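Local coordinates for D-alanine--D-alanine ligase (Coxiella burnetii, PDB 3TQT), which joins two D-alanine molecules into D-alanyl-D-alanine at the cost of one ATP, a step of bacterial peptidoglycan synthesis, at residues L119-L122 against P126-G129. Sequence-based numbering, arbitrary orientation.
Sequences LLEL and PYVG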
loop_
_atom_site.group_PDB
_atom_site.type_symbol
_atom_site.label_atom_id
_atom_site.label_comp_id
_atom_site.label_asym_id
_atom_site.label_seq_id
_atom_site.Cartn_x
_atom_site.Cartn_y
_atom_site.Cartn_z
ATOM N N LEU A 119 -0.504 -7.621 -6.142
ATOM C CA LEU A 119 -0.788 -8.783 -6.974
ATOM C C LEU A 119 -0.021 -9.981 -6.444
ATOM O O LEU A 119 -0.553 -11.093 -6.346
ATOM C CB LEU A 119 -0.406 -8.517 -8.432
ATOM C CG LEU A 119 -0.512 -9.743 -9.340
ATOM C CD1 LEU A 119 -1.849 -10.441 -9.116
ATOM C CD2 LEU A 119 -0.328 -9.334 -10.807
ATOM N N LEU A 120 1.231 -9.746 -6.073
ATOM C CA LEU A 120 2.082 -10.821 -5.590
ATOM C C LEU A 120 1.584 -11.354 -4.255
ATOM O O LEU A 120 1.684 -12.555 -3.995
ATOM C CB LEU A 120 3.544 -10.370 -5.498
ATOM C CG LEU A 120 4.186 -9.997 -6.841
ATOM C CD1 LEU A 120 5.577 -9.467 -6.612
ATOM C CD2 LEU A 120 4.214 -11.205 -7.781
ATOM N N GLU A 121 1.044 -10.475 -3.411
ATOM C CA GLU A 121 0.405 -10.920 -2.176
ATOM C C GLU A 121 -0.813 -11.780 -2.490
ATOM O O GLU A 121 -1.040 -12.800 -1.847
ATOM C CB GLU A 121 -0.030 -9.743 -1.305
ATOM C CG GLU A 121 1.111 -8.922 -0.761
ATOM C CD GLU A 121 1.822 -9.586 0.391
ATOM O OE1 GLU A 121 1.344 -10.637 0.872
ATOM O OE2 GLU A 121 2.865 -9.050 0.816
ATOM N N LEU A 122 -1.601 -11.370 -3.475
ATOM C CA LEU A 122 -2.805 -12.124 -3.823
ATOM C C LEU A 122 -2.440 -13.504 -4.366
ATOM O O LEU A 122 -3.217 -14.451 -4.245
ATOM C CB LEU A 122 -3.623 -11.372 -4.865
ATOM C CG LEU A 122 -4.325 -10.124 -4.353
ATOM C CD1 LEU A 122 -4.842 -9.329 -5.536
ATOM C CD2 LEU A 122 -5.468 -10.540 -3.438
ATOM N N PRO A 126 6.340 -15.408 -2.541
ATOM C CA PRO A 126 7.404 -14.624 -1.903
ATOM C C PRO A 126 7.917 -13.599 -2.905
ATOM O O PRO A 126 7.997 -13.894 -4.098
ATOM C CB PRO A 126 8.492 -15.669 -1.599
ATOM C CG PRO A 126 7.782 -17.006 -1.666
ATOM C CD PRO A 126 6.697 -16.830 -2.686
ATOM N N TYR A 127 8.247 -12.398 -2.442
ATOM C CA TYR A 127 8.829 -11.414 -3.339
ATOM C C TYR A 127 9.819 -10.507 -2.625
ATOM O O TYR A 127 9.704 -10.241 -1.415
ATOM C CB TYR A 127 7.745 -10.600 -4.049
ATOM C CG TYR A 127 6.868 -9.797 -3.129
ATOM C CD1 TYR A 127 7.179 -8.471 -2.821
ATOM C CD2 TYR A 127 5.717 -10.350 -2.589
ATOM C CE1 TYR A 127 6.379 -7.733 -1.993
ATOM C CE2 TYR A 127 4.903 -9.614 -1.746
ATOM C CZ TYR A 127 5.233 -8.309 -1.460
ATOM O OH TYR A 127 4.424 -7.592 -0.626
ATOM N N VAL A 128 10.784 -10.023 -3.388
ATOM C CA VAL A 128 11.841 -9.197 -2.838
ATOM C C VAL A 128 11.367 -7.785 -2.508
ATOM O O VAL A 128 10.575 -7.183 -3.246
ATOM C CB VAL A 128 13.017 -9.133 -3.800
ATOM C CG1 VAL A 128 14.018 -8.042 -3.369
ATOM C CG2 VAL A 128 13.671 -10.509 -3.890
ATOM N N GLY A 129 11.844 -7.269 -1.383
ATOM C CA GLY A 129 11.683 -5.853 -1.083
ATOM C C GLY A 129 10.443 -5.485 -0.295
ATOM O O GLY A 129 9.813 -6.325 0.340
#
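Tyr127 reaches back from the loop to the last turn of the helix it has just left, and its ring spans two neighbouring residues there, Leu120 and Glu121. At the polar end the phenol hydroxyl OH donates a short hydrogen bond of 2.6 Å to OE2 of Glu121. The bond comes in on the anti side of that oxygen, tilted somewhat from the carboxylate plane, and the carboxylate stands almost perpendicular to the ring, the two planes 87° apart. Glu121 gets there by a bend: the side chain does not set out toward the loop, but a turn at chi2 (-76°) brings its end round, placing CD in the plane of the ring at its edge and OE2 3.3 Å from CE2 of Tyr127. At the other end of the ring the contact is apolar. Leu120 lays CD1 3.5 Å from CB of Tyr127, while its own CB sits 3.6 Å from CD2 of the tyrosine, approaching the ring obliquely. With chi1 at 62°, CG of Tyr127 is flanked by both backbone N and C, and the ring is directed toward Leu120 and Glu121. In the N-terminal domain of the ligase, helix 115-122 leads here into a loop running beside strand 101-104, an outermost strand of the mixed sheet within this chain; backbone hydrogen bonds tie Pro126 and Val128 to Val102, and Leu120 also packs on Val102 and Pro104. Helix 340-370 brings Arg354 in to make a cation-pi contact with Tyr127 and hydrogen bond to its carbonyl O; the same arginine lies in a weak, long ion pair with Glu121, which would probably help keep the carboxylate ionised. Glu121 also packs on Ala115 of the second subunit, at the dimer interface.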